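Local structure of putative alpha-N-acetylgalactosaminidase (Bacillus halodurans C-125, 3CC1) at residues A[168-173]-A[200-205]; A[14-19]-A[24-29]; A[29-34]-A[97-102]. The protein probably hydrolyses terminal alpha-linked N-acetylgalactosamine from glycoconjugates, as a glycoside hydrolase related to the alpha-galactosidases. All coordinates share one frame; numbering follows the deposited sequence.

Interaction 1. Residues A[168-173]-A[200-205]; sequences SLFELY and KMIQRA
Helices 162-175 and 196-208 come closest between these segments at Phe170 and Ala205, whose CA atoms lie only 6.1 Å apart. They are consecutive helices of the outer layer of a TIM-type beta/alpha barrel, the first leading into strand 180-184 and the second following it. The short spacing is possible because Ala205 brings no more than a methyl group to the interface: its CB lies 3.6 Å from CD2 of Phe170, oblique to the ring. One turn earlier, Ile202 supplies the second apolar neighbour. Its CG2 branch runs anti to the backbone N and meets the far end of the phenyl group, 3.8 Å from Phe170 CZ, again at a slant to the ring. Tyr173, on the same helix as Phe170, places CD2 above one face of the phenyl ring near its rim, and Phe170 also touches Cys209. Ile202 also touches Tyr166 and, on the barrel strand 214-216, Leu215. Gln163, earlier on the first helix, adds a polar link between the helices: its side-chain amide donates to Met201 O and accepts from Arg204 NE. Within the buried patch, CB of Phe170 approaches the backbone as well, 3.8 Å from Ala205 O.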
# COMPACT_ATOMS: atom_id res chain seq x y z
N SER A 168 31.51 29.55 14.32
CA SER A 168 31.59 30.89 13.72
C SER A 168 30.26 31.33 13.12
O SER A 168 29.95 32.50 13.11
CB SER A 168 32.72 30.98 12.67
OG SER A 168 32.34 30.49 11.38
N LEU A 169 29.46 30.39 12.61
CA LEU A 169 28.16 30.78 12.00
C LEU A 169 27.20 31.22 13.09
O LEU A 169 26.52 32.24 13.00
CB LEU A 169 27.54 29.62 11.21
CG LEU A 169 28.26 29.09 9.97
CD1 LEU A 169 27.32 28.14 9.27
CD2 LEU A 169 28.69 30.24 9.05
N PHE A 170 27.14 30.43 14.15
CA PHE A 170 26.20 30.70 15.25
C PHE A 170 26.63 31.92 16.09
O PHE A 170 25.78 32.64 16.59
CB PHE A 170 25.92 29.45 16.06
CG PHE A 170 25.01 28.50 15.31
CD1 PHE A 170 23.63 28.70 15.34
CD2 PHE A 170 25.53 27.53 14.47
CE1 PHE A 170 22.78 27.89 14.60
CE2 PHE A 170 24.69 26.71 13.71
CZ PHE A 170 23.31 26.89 13.77
N GLU A 171 27.92 32.21 16.13
CA GLU A 171 28.38 33.50 16.66
C GLU A 171 27.86 34.65 15.83
O GLU A 171 27.39 35.66 16.36
CB GLU A 171 29.90 33.56 16.72
CG GLU A 171 30.50 32.75 17.84
CD GLU A 171 32.02 32.53 17.69
OE1 GLU A 171 32.66 33.24 16.85
OE2 GLU A 171 32.57 31.62 18.40
N LEU A 172 27.95 34.52 14.51
CA LEU A 172 27.42 35.55 13.61
C LEU A 172 25.91 35.76 13.81
O LEU A 172 25.42 36.89 13.92
CB LEU A 172 27.74 35.19 12.15
CG LEU A 172 27.40 36.23 11.09
CD1 LEU A 172 28.08 37.61 11.40
CD2 LEU A 172 27.84 35.66 9.73
N TYR A 173 25.18 34.66 13.88
CA TYR A 173 23.73 34.72 14.03
C TYR A 173 23.38 35.33 15.40
O TYR A 173 22.42 36.10 15.51
CB TYR A 173 23.08 33.35 13.82
CG TYR A 173 23.41 32.71 12.49
CD1 TYR A 173 23.73 33.49 11.39
CD2 TYR A 173 23.43 31.32 12.34
CE1 TYR A 173 24.07 32.91 10.17
CE2 TYR A 173 23.79 30.72 11.12
CZ TYR A 173 24.10 31.52 10.04
OH TYR A 173 24.42 30.99 8.81
N LYS A 200 25.52 16.93 15.18
CA LYS A 200 26.08 17.09 16.52
C LYS A 200 26.92 18.38 16.61
O LYS A 200 26.86 19.09 17.62
CB LYS A 200 26.90 15.87 16.93
CG LYS A 200 26.12 14.54 17.02
CD LYS A 200 27.05 13.43 17.56
CE LYS A 200 26.46 12.01 17.53
NZ LYS A 200 27.29 11.07 18.40
N MSE A 201 27.65 18.70 15.54
CA MSE A 201 28.45 19.94 15.53
C MSE A 201 27.57 21.18 15.56
O MSE A 201 27.88 22.14 16.25
CB MSE A 201 29.34 20.02 14.29
CG MSE A 201 30.49 19.04 14.35
SE MSE A 201 31.82 19.32 12.95
CE MSE A 201 30.69 19.31 11.38
N ILE A 202 26.47 21.16 14.79
CA ILE A 202 25.54 22.28 14.72
C ILE A 202 25.00 22.49 16.13
O ILE A 202 24.92 23.59 16.64
CB ILE A 202 24.44 22.06 13.66
CG1 ILE A 202 25.08 22.14 12.25
CG2 ILE A 202 23.29 23.08 13.85
CD1 ILE A 202 24.26 21.51 11.11
N GLN A 203 24.69 21.39 16.78
CA GLN A 203 24.07 21.45 18.10
C GLN A 203 25.02 22.06 19.13
O GLN A 203 24.64 22.92 19.94
CB GLN A 203 23.57 20.08 18.53
CG GLN A 203 22.31 19.65 17.78
CD GLN A 203 21.91 18.21 18.08
OE1 GLN A 203 22.76 17.36 18.30
NE2 GLN A 203 20.60 17.94 18.08
N ARG A 204 26.28 21.64 19.06
CA ARG A 204 27.30 22.17 19.93
C ARG A 204 27.56 23.65 19.68
O ARG A 204 27.80 24.41 20.62
CB ARG A 204 28.60 21.38 19.77
CG ARG A 204 28.48 20.02 20.37
CD ARG A 204 29.83 19.37 20.54
NE ARG A 204 30.27 18.78 19.29
CZ ARG A 204 30.14 17.49 19.01
NH1 ARG A 204 29.59 16.67 19.89
NH2 ARG A 204 30.56 17.03 17.84
N ALA A 205 27.51 24.04 18.41
CA ALA A 205 27.75 25.42 17.98
C ALA A 205 26.67 26.34 18.49
O ALA A 205 26.95 27.39 19.07
CB ALA A 205 27.86 25.52 16.43

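Interaction 2. Residues A[14-19]-A[24-29]; sequences MGWNSW and ASVTEE
Ser18 and Val26 face each other where the chain leaves strand 14-17, turns through helix 19-22 and returns toward helix 28-41. Ser18 CB lies 3.6 Å from Val26 CB, and the valine branches divide the neighbouring contacts. CG1, held between the backbone N and the carbonyl carbon (chi1 74°), lies beside Ser18 OG. CG2, directed away from the backbone N, passes Ser18 CB and reaches the indole edge of Trp16, where it is 4.2 Å from CH2 and near the ring plane; the five-membered ring of that indole is held by a hydrogen bond from NE1 to Gly319 O. Ser18 OG, which is also hydrogen-bonded to Asp53 N just beyond strand 49-52, bonds to a water at 2.7 Å, and this water accepts from Val26 N at 3.2 Å, bridging the two segments.

Trp19 extends with CG anti to its own backbone N (chi1 -176°), which carries its six-membered ring back to Ala24. There CZ3 is 3.6 Å from Ala24 N, oblique to the ring, and 4.0 Å from Ala24 CB. Trp19 N is capped by Asn17 OD1 at 2.9 Å, while Asn17 ND2 bonds to Asp53 OD2 and Trp19 NE1 to Asp286 OD2. Imidazole next to Trp19 and glycerol near Ala24, both probably from the crystallisation liquor, are consistent with a pocket at the C-terminal end of the barrel strands, where enzymes of this fold place their active sites, and Leu191 of the second subunit also packs on Trp19. Behind the turn, Trp16 touches Ile50 of strand 49-52 and Asn34 and Met38 of helix 28-41, while Val26 packs on Val52, also of strand 49-52.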
# COMPACT_ATOMS: atom_id res chain seq x y z
N MSE A 14 5.09 29.19 16.73
CA MSE A 14 4.06 29.85 15.96
C MSE A 14 4.63 31.12 15.34
O MSE A 14 5.23 31.97 16.03
CB MSE A 14 2.87 30.21 16.87
CG MSE A 14 2.12 29.00 17.46
SE MSE A 14 0.75 29.52 18.68
CE MSE A 14 -0.26 30.74 17.54
N GLY A 15 4.43 31.25 14.04
CA GLY A 15 4.95 32.38 13.32
C GLY A 15 4.59 32.42 11.87
O GLY A 15 3.60 31.85 11.46
N TRP A 16 5.39 33.18 11.13
CA TRP A 16 5.23 33.42 9.71
C TRP A 16 6.57 33.10 9.07
O TRP A 16 7.63 33.38 9.61
CB TRP A 16 4.83 34.88 9.45
CG TRP A 16 4.90 35.36 8.01
CD1 TRP A 16 3.92 35.28 7.07
CD2 TRP A 16 6.02 36.01 7.36
NE1 TRP A 16 4.38 35.77 5.86
CE2 TRP A 16 5.64 36.26 6.03
CE3 TRP A 16 7.32 36.36 7.76
CZ2 TRP A 16 6.47 36.90 5.12
CZ3 TRP A 16 8.15 37.02 6.85
CH2 TRP A 16 7.72 37.28 5.56
N ASN A 17 6.51 32.48 7.91
CA ASN A 17 7.68 32.15 7.11
C ASN A 17 7.48 32.66 5.66
O ASN A 17 6.41 32.53 5.10
CB ASN A 17 7.93 30.64 7.19
CG ASN A 17 9.09 30.16 6.34
OD1 ASN A 17 9.06 30.27 5.12
ND2 ASN A 17 10.11 29.61 6.98
N SER A 18 8.53 33.26 5.10
CA SER A 18 8.50 33.98 3.82
C SER A 18 8.36 33.08 2.59
O SER A 18 8.11 33.59 1.51
CB SER A 18 9.76 34.82 3.64
OG SER A 18 10.92 34.02 3.52
N TRP A 19 8.49 31.77 2.75
CA TRP A 19 8.63 30.86 1.60
C TRP A 19 7.41 30.74 0.69
O TRP A 19 7.53 30.86 -0.53
CB TRP A 19 9.08 29.46 2.02
CG TRP A 19 9.32 28.60 0.83
CD1 TRP A 19 8.46 27.68 0.32
CD2 TRP A 19 10.47 28.58 -0.03
NE1 TRP A 19 8.99 27.10 -0.80
CE2 TRP A 19 10.23 27.62 -1.03
CE3 TRP A 19 11.68 29.27 -0.05
CZ2 TRP A 19 11.13 27.36 -2.06
CZ3 TRP A 19 12.59 29.00 -1.05
CH2 TRP A 19 12.31 28.06 -2.05
N ALA A 24 12.39 32.31 -2.33
CA ALA A 24 13.76 32.59 -1.88
C ALA A 24 14.06 34.11 -1.87
O ALA A 24 15.16 34.52 -1.52
CB ALA A 24 14.79 31.82 -2.77
N SER A 25 13.08 34.93 -2.21
CA SER A 25 13.36 36.32 -2.63
C SER A 25 12.74 37.42 -1.75
O SER A 25 12.67 38.59 -2.17
CB SER A 25 12.85 36.52 -4.07
OG SER A 25 11.44 36.71 -4.07
N VAL A 26 12.34 37.10 -0.52
CA VAL A 26 11.67 38.11 0.33
C VAL A 26 12.56 39.35 0.55
O VAL A 26 13.83 39.27 0.66
CB VAL A 26 11.19 37.54 1.72
CG1 VAL A 26 12.37 37.32 2.67
CG2 VAL A 26 10.14 38.42 2.34
N THR A 27 11.92 40.50 0.61
CA THR A 27 12.63 41.74 0.92
C THR A 27 12.38 42.17 2.34
O THR A 27 11.43 41.73 3.02
CB THR A 27 12.17 42.89 0.02
OG1 THR A 27 10.85 43.26 0.40
CG2 THR A 27 12.23 42.53 -1.45
N GLU A 28 13.21 43.09 2.80
CA GLU A 28 13.14 43.61 4.16
C GLU A 28 11.80 44.31 4.45
O GLU A 28 11.22 44.18 5.52
CB GLU A 28 14.31 44.57 4.33
CG GLU A 28 14.28 45.56 5.36
CD GLU A 28 15.55 46.43 5.26
OE1 GLU A 28 16.65 45.86 5.14
OE2 GLU A 28 15.45 47.69 5.24
N GLU A 29 11.30 45.05 3.46
CA GLU A 29 10.00 45.70 3.57
C GLU A 29 8.86 44.69 3.73
O GLU A 29 7.94 44.90 4.53
CB GLU A 29 9.75 46.61 2.37
CG GLU A 29 8.41 47.36 2.38
CD GLU A 29 7.25 46.51 1.86
OE1 GLU A 29 7.50 45.64 0.96
OE2 GLU A 29 6.10 46.73 2.31
O HOH W 1 12.36 34.47 1.27

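Interaction 3. Residues A[29-34]-A[97-102]; sequences EEVLGN and KPLSDA
Leu32 and Leu99 reach one another through different first torsions: CG of Leu32 lies anti to its carbonyl carbon (chi1 -74°), whereas that of Leu99 lies anti to its backbone N (chi1 -178°). Both side chains thereby bend into the gap between their helices and slide past each other in opposite directions. The CD1 methyl of Leu99 does most of the touching. It is 3.8 Å from Leu32 CG and 4.0 Å from CG1 of Val31; the Val31 and Leu99 side chains cross at about a right angle. Leu32 extends its CD2 branch onward to Ala102, whose CB is 3.7 Å away. The axes of the two helical segments run nearly parallel, at 14° and 10.9 Å, a spacing bridged by these aliphatic groups. Within 29-34, Asn34 ND2 folds back to Glu30 O at 2.8 Å from above the carbonyl plane, and Asn34 N reaches the same oxygen from the other face. Neighbouring helices of the TIM-type barrel, 28-41 and 97-105 flank strand 49-52 in sequence. Val31 packs inward on Ile50 and Val52 of that strand, Leu99 on Phe110 of strand 109-115 and on Phe87 of a loop.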
# COMPACT_ATOMS: atom_id res chain seq x y z
N GLU A 29 11.30 45.05 3.46
CA GLU A 29 10.00 45.70 3.57
C GLU A 29 8.86 44.69 3.73
O GLU A 29 7.94 44.90 4.53
CB GLU A 29 9.75 46.61 2.37
CG GLU A 29 8.41 47.36 2.38
CD GLU A 29 7.25 46.51 1.86
OE1 GLU A 29 7.50 45.64 0.96
OE2 GLU A 29 6.10 46.73 2.31
N GLU A 30 8.97 43.57 3.01
CA GLU A 30 7.97 42.50 3.09
C GLU A 30 8.03 41.84 4.46
O GLU A 30 6.99 41.58 5.08
CB GLU A 30 8.10 41.49 1.95
CG GLU A 30 7.65 42.06 0.63
CD GLU A 30 8.26 41.37 -0.59
OE1 GLU A 30 9.20 40.58 -0.45
OE2 GLU A 30 7.77 41.63 -1.72
N VAL A 31 9.24 41.57 4.95
CA VAL A 31 9.40 41.00 6.30
C VAL A 31 8.81 41.92 7.39
O VAL A 31 8.07 41.47 8.26
CB VAL A 31 10.88 40.69 6.62
CG1 VAL A 31 11.06 40.23 8.07
CG2 VAL A 31 11.42 39.67 5.61
N LEU A 32 9.14 43.21 7.34
CA LEU A 32 8.63 44.18 8.32
C LEU A 32 7.09 44.37 8.24
O LEU A 32 6.44 44.51 9.28
CB LEU A 32 9.33 45.54 8.19
CG LEU A 32 10.77 45.49 8.74
CD1 LEU A 32 11.55 46.78 8.51
CD2 LEU A 32 10.70 45.15 10.29
N GLY A 33 6.54 44.38 7.03
CA GLY A 33 5.10 44.45 6.86
C GLY A 33 4.38 43.29 7.54
O GLY A 33 3.42 43.47 8.23
N ASN A 34 4.89 42.07 7.34
CA ASN A 34 4.29 40.91 7.98
C ASN A 34 4.47 40.93 9.50
O ASN A 34 3.53 40.62 10.24
CB ASN A 34 4.79 39.63 7.35
CG ASN A 34 4.14 39.36 6.01
OD1 ASN A 34 3.09 38.73 5.97
ND2 ASN A 34 4.77 39.81 4.92
N LYS A 97 21.21 42.48 11.99
CA LYS A 97 21.00 43.10 13.32
C LYS A 97 19.90 44.17 13.29
O LYS A 97 19.05 44.18 14.13
CB LYS A 97 22.31 43.62 13.92
CG LYS A 97 22.20 44.18 15.39
CD LYS A 97 21.59 43.16 16.32
CE LYS A 97 21.70 43.54 17.83
NZ LYS A 97 21.02 42.41 18.66
N PRO A 98 19.87 45.06 12.29
CA PRO A 98 18.82 46.06 12.29
C PRO A 98 17.41 45.47 12.12
O PRO A 98 16.45 45.94 12.73
CB PRO A 98 19.19 46.96 11.11
CG PRO A 98 20.67 46.80 10.97
CD PRO A 98 20.93 45.37 11.33
N LEU A 99 17.30 44.44 11.32
CA LEU A 99 16.02 43.81 11.05
C LEU A 99 15.51 43.09 12.29
O LEU A 99 14.38 43.24 12.65
CB LEU A 99 16.13 42.85 9.84
CG LEU A 99 14.87 42.13 9.37
CD1 LEU A 99 13.69 43.09 9.15
CD2 LEU A 99 15.18 41.33 8.13
N SER A 100 16.39 42.37 12.98
CA SER A 100 16.02 41.67 14.18
C SER A 100 15.68 42.65 15.28
O SER A 100 14.76 42.41 16.03
CB SER A 100 17.09 40.65 14.62
OG SER A 100 18.21 41.25 15.21
N ASP A 101 16.38 43.79 15.33
CA ASP A 101 16.09 44.85 16.29
C ASP A 101 14.68 45.39 16.06
O ASP A 101 13.94 45.63 17.00
CB ASP A 101 17.06 46.04 16.14
CG ASP A 101 18.41 45.85 16.88
OD1 ASP A 101 18.61 44.91 17.67
OD2 ASP A 101 19.31 46.69 16.65
N ALA A 102 14.32 45.64 14.80
CA ALA A 102 12.98 46.12 14.48
C ALA A 102 11.91 45.11 14.90
O ALA A 102 10.83 45.47 15.37
CB ALA A 102 12.85 46.41 13.00

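Along the chain, interaction 2 comes first, interaction 3 next and interaction 1 last, following successive beta/alpha units round the barrel. Interactions 2 and 3 adjoin, their centres about 10 Å apart. They share Glu29 and helix 28-41, and Val26 CG2 lies 3.7 Å from Val31 CG2, so apolar side chains of the turn after strand 14-17 meet those of the helix-helix seam. Interaction 1 sits about 23 Å from both centres and touches neither, although its nearest atoms approach interaction 3 to about 7 Å. Interactions 1 and 3 thus join neighbouring helices of the outer shell, while interaction 2 lies closer to the chain's centre, beside the probable catalytic end of the barrel.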